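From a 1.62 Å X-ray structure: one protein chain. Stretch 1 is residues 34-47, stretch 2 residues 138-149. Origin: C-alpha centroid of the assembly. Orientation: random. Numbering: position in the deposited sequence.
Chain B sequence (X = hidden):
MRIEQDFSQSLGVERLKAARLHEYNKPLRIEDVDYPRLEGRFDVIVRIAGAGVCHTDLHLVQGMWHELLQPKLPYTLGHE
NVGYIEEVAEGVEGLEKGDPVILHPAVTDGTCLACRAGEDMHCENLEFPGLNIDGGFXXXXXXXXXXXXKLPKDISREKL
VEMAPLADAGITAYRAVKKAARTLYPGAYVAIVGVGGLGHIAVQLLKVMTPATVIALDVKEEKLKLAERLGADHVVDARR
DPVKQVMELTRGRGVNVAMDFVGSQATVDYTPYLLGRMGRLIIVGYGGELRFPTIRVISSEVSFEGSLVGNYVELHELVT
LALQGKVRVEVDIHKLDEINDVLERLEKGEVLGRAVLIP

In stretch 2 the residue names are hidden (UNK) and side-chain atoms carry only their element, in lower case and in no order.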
# COMPACT_ATOMS: atom_id res chain seq x y z
N ASP B 34 -41.15 -25.73 1.19
CA ASP B 34 -41.05 -26.13 2.59
C ASP B 34 -40.12 -25.17 3.36
O ASP B 34 -39.23 -24.52 2.77
CB ASP B 34 -40.51 -27.57 2.69
CG ASP B 34 -41.50 -28.60 2.19
OD1 ASP B 34 -42.64 -28.25 1.88
OD2 ASP B 34 -41.16 -29.78 2.01
N TYR B 35 -40.34 -25.10 4.67
CA TYR B 35 -39.50 -24.32 5.57
C TYR B 35 -38.05 -24.80 5.44
O TYR B 35 -37.78 -25.99 5.21
CB TYR B 35 -40.03 -24.53 6.99
CG TYR B 35 -39.30 -23.84 8.10
CD1 TYR B 35 -39.55 -22.50 8.35
CD2 TYR B 35 -38.40 -24.53 8.90
CE1 TYR B 35 -38.91 -21.85 9.39
CE2 TYR B 35 -37.75 -23.89 9.95
CZ TYR B 35 -38.04 -22.54 10.18
OH TYR B 35 -37.42 -21.83 11.20
N PRO B 36 -37.08 -23.88 5.52
CA PRO B 36 -35.68 -24.29 5.32
C PRO B 36 -35.14 -25.29 6.35
O PRO B 36 -35.61 -25.30 7.49
CB PRO B 36 -34.87 -22.94 5.45
CG PRO B 36 -35.90 -21.86 5.28
CD PRO B 36 -37.23 -22.43 5.79
N ARG B 37 -34.18 -26.12 5.93
CA ARG B 37 -33.63 -27.13 6.85
C ARG B 37 -32.42 -26.56 7.57
O ARG B 37 -31.42 -26.26 6.94
CB ARG B 37 -33.18 -28.36 6.10
CG ARG B 37 -34.35 -29.10 5.49
CD ARG B 37 -34.06 -30.55 5.16
NE ARG B 37 -32.96 -30.76 4.24
CZ ARG B 37 -33.07 -30.74 2.91
NH1 ARG B 37 -34.22 -30.48 2.31
NH2 ARG B 37 -32.01 -31.01 2.17
N LEU B 38 -32.52 -26.49 8.89
CA LEU B 38 -31.39 -26.13 9.75
C LEU B 38 -30.43 -27.34 9.86
O LEU B 38 -30.78 -28.35 10.48
CB LEU B 38 -31.95 -25.73 11.12
CG LEU B 38 -31.05 -25.01 12.11
CD1 LEU B 38 -30.90 -23.57 11.63
CD2 LEU B 38 -31.70 -25.07 13.53
N GLU B 39 -29.29 -27.27 9.21
CA GLU B 39 -28.34 -28.40 9.14
C GLU B 39 -26.97 -27.95 8.69
O GLU B 39 -26.83 -27.01 7.87
CB GLU B 39 -28.83 -29.48 8.15
CG GLU B 39 -28.99 -28.98 6.71
CD GLU B 39 -27.66 -28.86 5.93
OE1 GLU B 39 -26.62 -29.39 6.42
OE2 GLU B 39 -27.63 -28.27 4.81
N GLY B 40 -25.94 -28.65 9.18
CA GLY B 40 -24.58 -28.40 8.73
C GLY B 40 -24.18 -26.95 8.87
O GLY B 40 -24.30 -26.35 9.95
N ARG B 41 -23.71 -26.38 7.76
CA ARG B 41 -23.22 -25.01 7.76
C ARG B 41 -24.38 -24.02 7.77
O ARG B 41 -24.18 -22.83 8.08
CB ARG B 41 -22.34 -24.72 6.54
CG ARG B 41 -23.16 -24.58 5.25
CD ARG B 41 -22.36 -24.64 3.95
NE ARG B 41 -21.11 -23.89 4.03
CZ ARG B 41 -20.39 -23.50 2.97
NH1 ARG B 41 -20.81 -23.77 1.74
NH2 ARG B 41 -19.26 -22.84 3.15
N PHE B 42 -25.59 -24.51 7.46
CA PHE B 42 -26.76 -23.66 7.56
C PHE B 42 -27.31 -23.70 8.96
O PHE B 42 -28.29 -24.39 9.25
CB PHE B 42 -27.80 -24.08 6.51
CG PHE B 42 -27.28 -23.92 5.12
CD1 PHE B 42 -26.85 -25.03 4.40
CD2 PHE B 42 -27.21 -22.65 4.54
CE1 PHE B 42 -26.33 -24.85 3.09
CE2 PHE B 42 -26.69 -22.47 3.27
CZ PHE B 42 -26.25 -23.59 2.54
N ASP B 43 -26.65 -22.95 9.84
CA ASP B 43 -26.97 -23.05 11.25
C ASP B 43 -27.79 -21.84 11.75
O ASP B 43 -27.99 -21.66 12.95
CB ASP B 43 -25.69 -23.24 12.06
CG ASP B 43 -24.68 -22.13 11.83
OD1 ASP B 43 -25.03 -21.12 11.17
OD2 ASP B 43 -23.51 -22.22 12.24
N VAL B 44 -28.33 -21.05 10.82
CA VAL B 44 -29.23 -19.96 11.17
C VAL B 44 -30.38 -19.89 10.19
O VAL B 44 -30.17 -20.02 9.01
CB VAL B 44 -28.53 -18.55 11.12
CG1 VAL B 44 -29.53 -17.42 11.32
CG2 VAL B 44 -27.42 -18.48 12.16
N ILE B 45 -31.60 -19.76 10.71
CA ILE B 45 -32.74 -19.40 9.85
C ILE B 45 -33.25 -18.01 10.23
O ILE B 45 -33.45 -17.69 11.40
CB ILE B 45 -33.87 -20.46 9.91
CG1 ILE B 45 -33.37 -21.77 9.31
CG2 ILE B 45 -35.12 -19.94 9.13
CD1 ILE B 45 -34.26 -22.97 9.62
N VAL B 46 -33.46 -17.17 9.20
CA VAL B 46 -33.93 -15.82 9.38
C VAL B 46 -35.33 -15.69 8.83
O VAL B 46 -35.63 -16.24 7.77
CB VAL B 46 -32.98 -14.83 8.62
CG1 VAL B 46 -33.51 -13.44 8.59
CG2 VAL B 46 -31.59 -14.89 9.25
N ARG B 47 -36.17 -14.99 9.57
CA ARG B 47 -37.45 -14.45 9.09
C ARG B 47 -37.15 -13.16 8.34
O ARG B 47 -36.71 -12.14 8.94
CB ARG B 47 -38.42 -14.25 10.26
CG ARG B 47 -39.72 -13.59 9.86
CD ARG B 47 -40.73 -13.46 11.02
NE ARG B 47 -40.23 -12.75 12.21
CZ ARG B 47 -40.43 -11.45 12.46
NH1 ARG B 47 -41.06 -10.69 11.56
NH2 ARG B 47 -39.97 -10.91 13.60
N UNK B 138 -38.67 -14.83 0.18
CA UNK B 138 -39.40 -15.90 0.87
C UNK B 138 -39.65 -15.45 2.29
O UNK B 138 -39.04 -14.48 2.78
c UNK B 138 -38.61 -17.21 0.87
N UNK B 139 -40.50 -16.17 3.00
CA UNK B 139 -40.76 -15.80 4.39
C UNK B 139 -39.53 -16.10 5.27
O UNK B 139 -39.25 -15.32 6.22
c UNK B 139 -42.00 -16.58 4.89
o UNK B 139 -44.19 -16.53 7.90
c UNK B 139 -43.71 -16.89 6.79
o UNK B 139 -44.20 -17.85 6.13
c UNK B 139 -42.48 -16.14 6.27
N UNK B 140 -38.84 -17.18 4.98
CA UNK B 140 -37.68 -17.61 5.78
C UNK B 140 -36.55 -18.00 4.88
O UNK B 140 -36.76 -18.45 3.72
c UNK B 140 -39.80 -17.73 9.83
c UNK B 140 -38.80 -17.98 8.88
c UNK B 140 -39.09 -18.59 7.69
c UNK B 140 -40.42 -18.96 7.42
c UNK B 140 -38.00 -18.84 6.67
c UNK B 140 -41.42 -18.71 8.34
c UNK B 140 -41.11 -18.11 9.56
N UNK B 141 -35.34 -17.89 5.41
CA UNK B 141 -34.16 -18.27 4.64
C UNK B 141 -33.09 -18.78 5.59
O UNK B 141 -32.87 -18.20 6.63
c UNK B 141 -30.24 -15.95 3.45
c UNK B 141 -33.60 -17.04 3.88
c UNK B 141 -32.51 -17.44 2.90
s UNK B 141 -31.62 -15.95 2.24
N UNK B 142 -32.45 -19.89 5.21
CA UNK B 142 -31.29 -20.39 5.93
C UNK B 142 -29.98 -19.76 5.48
O UNK B 142 -29.79 -19.40 4.27
c UNK B 142 -31.03 -24.10 4.62
n UNK B 142 -30.18 -26.78 4.39
c UNK B 142 -30.01 -25.94 3.35
n UNK B 142 -29.47 -26.41 2.22
c UNK B 142 -31.26 -21.93 5.92
n UNK B 142 -30.43 -24.68 3.43
c UNK B 142 -30.97 -22.58 4.58
N UNK B 143 -29.07 -19.63 6.44
CA UNK B 143 -27.77 -19.05 6.17
C UNK B 143 -26.79 -19.54 7.22
O UNK B 143 -27.17 -20.38 8.03
o UNK B 143 -26.62 -16.98 5.68
c UNK B 143 -27.89 -17.50 6.10
c UNK B 143 -28.17 -16.87 7.46
N UNK B 144 -25.56 -18.99 7.22
CA UNK B 144 -24.53 -19.34 8.22
C UNK B 144 -24.41 -18.21 9.23
O UNK B 144 -24.55 -17.03 8.91
c UNK B 144 -23.18 -19.53 7.56
o UNK B 144 -22.14 -19.58 8.55
N UNK B 145 -24.13 -18.56 10.49
CA UNK B 145 -23.91 -17.52 11.49
C UNK B 145 -22.73 -16.63 11.08
O UNK B 145 -22.71 -15.46 11.47
c UNK B 145 -23.62 -18.14 12.90
n UNK B 145 -20.14 -19.24 13.30
c UNK B 145 -20.73 -20.33 12.84
c UNK B 145 -22.27 -18.76 13.02
n UNK B 145 -22.01 -20.07 12.68
c UNK B 145 -21.07 -18.24 13.41
N UNK B 146 -21.82 -17.17 10.26
CA UNK B 146 -20.66 -16.39 9.78
C UNK B 146 -21.12 -15.24 8.85
O UNK B 146 -20.34 -14.31 8.62
c UNK B 146 -18.88 -18.14 10.01
n UNK B 146 -16.46 -17.49 7.24
n UNK B 146 -16.54 -18.15 9.44
c UNK B 146 -17.78 -18.91 9.31
n UNK B 146 -14.84 -16.81 8.69
c UNK B 146 -19.64 -17.24 9.05
c UNK B 146 -15.95 -17.48 8.45
N UNK B 147 -22.34 -15.30 8.34
CA UNK B 147 -22.84 -14.28 7.41
C UNK B 147 -23.63 -13.21 8.15
O UNK B 147 -24.07 -12.24 7.56
c UNK B 147 -23.77 -14.94 6.36
o UNK B 147 -23.13 -16.02 5.72
N UNK B 148 -23.88 -13.44 9.45
CA UNK B 148 -24.76 -12.54 10.18
C UNK B 148 -24.04 -11.36 10.83
O UNK B 148 -23.01 -11.53 11.48
c UNK B 148 -26.34 -12.42 12.20
c UNK B 148 -26.37 -14.37 10.69
c UNK B 148 -25.48 -13.34 11.31
N UNK B 149 -24.63 -10.18 10.67
CA UNK B 149 -24.24 -9.01 11.46
C UNK B 149 -25.46 -8.55 12.23
O UNK B 149 -26.51 -8.25 11.64
c UNK B 149 -23.70 -7.89 10.56
c UNK B 149 -23.59 -6.58 11.40
c UNK B 149 -21.79 -7.32 9.07
c UNK B 149 -22.34 -8.32 10.05
O HOH W 1 -22.00 -22.05 9.48

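Position 138 carries a single side-chain carbon and lies out of reach of stretch 1; one carbon beyond CA means alanine, Ala138. Position 139 has three carbons in a row, the third bearing two oxygens; these oxygens stay free of stretch 1, and the backbone makes the contact, with Arg47 CA 3.5 Å from O of position 139. It is Glu139, an extended, charged chain suited to an exposed place.

Position 140 has one carbon and then a ring of six carbons with no oxygen. The edge of the Tyr35 ring points at the face of this ring, with centroids 5.1 Å apart and planes at 69°, while Pro36 CD and Ile45 CG2 pack against CB of position 140 at 3.8 and 3.9 Å. It is Phe140, whose flat, apolar surface suits the site; Arg47 CB lies 3.8 Å from Phe140 CE2.

Position 141 is an unbranched chain of two carbons, a sulfur and a last carbon. Its backbone pairs with Val46 in both directions: Val46 N donates to O of position 141 at 2.8 Å, and N of position 141 to Val46 O at 2.9 Å. Only methionine has such a chain. Met141 is buried on the sheet face shared with Val44 and Val46, where a long, weakly polar thioether can be buried at little cost.

Position 142 has three carbons, a nitrogen, and a carbon with two more nitrogens. This planar group lies flat on the Phe42 ring, planes at 9° and centres 4.0 Å apart, a cation-pi stack. It is a guanidinium, hence Arg142, and its length and planar charge are both used: at its edge, NH1 of Arg142 donates to Arg37 O at 2.9 Å; the same NH1 forms a salt bridge with Glu39 OE2 at 3.0 Å, its hydrogen bond weak at 120°.

Position 143 has one carbon carrying an oxygen and a carbon, and its N donates to Val44 O at 2.8 Å. The fork is that of Thr143, beta-branched as suits a strand, with its methyl CG2 4.0 Å from Val44 CB.

Position 144 is one carbon and one oxygen, and CB lies 3.5 Å from Arg41 O. It is Ser144. Its short hydroxyl OG donates to a water at 2.6 Å, which donates to Arg41 O and Asp43 OD2; OG also accepts from N of position 146 at 3.0 Å.

Position 145 has one carbon and then a five-membered ring of three carbons and two nitrogens. Its N donates to Asp43 OD1 at 2.8 Å. It is His145, whose ring presents ND1 to Asp43 OD2 at 2.7 Å, near the ring plane.

Position 146, again three carbons, a nitrogen and a carbon with two nitrogens, makes no contact with stretch 1: Arg146. Position 147, one carbon and one oxygen, is out of reach of stretch 1: Ser147. Position 148, one carbon bearing two, points toward stretch 1 and meets Val44: the compact Val148, whose CG2 lies 4.4 Å from Val44 CG1. Position 149, four carbons forked at the first with one longer arm, is buried but out of reach: Ile149.

The contact is thus an antiparallel strand pair, Val44 to Arg47 against Phe140 to Thr143, whose ladder fixes the register. Arg142 and Phe140 extend it to the preceding loop, and Asp43 clasps the start of the 3-10 segment at His145. Together the stretches bury 917 Å², both sides summed.

Stretch 2 138-149: AEFMRTSHRSVI
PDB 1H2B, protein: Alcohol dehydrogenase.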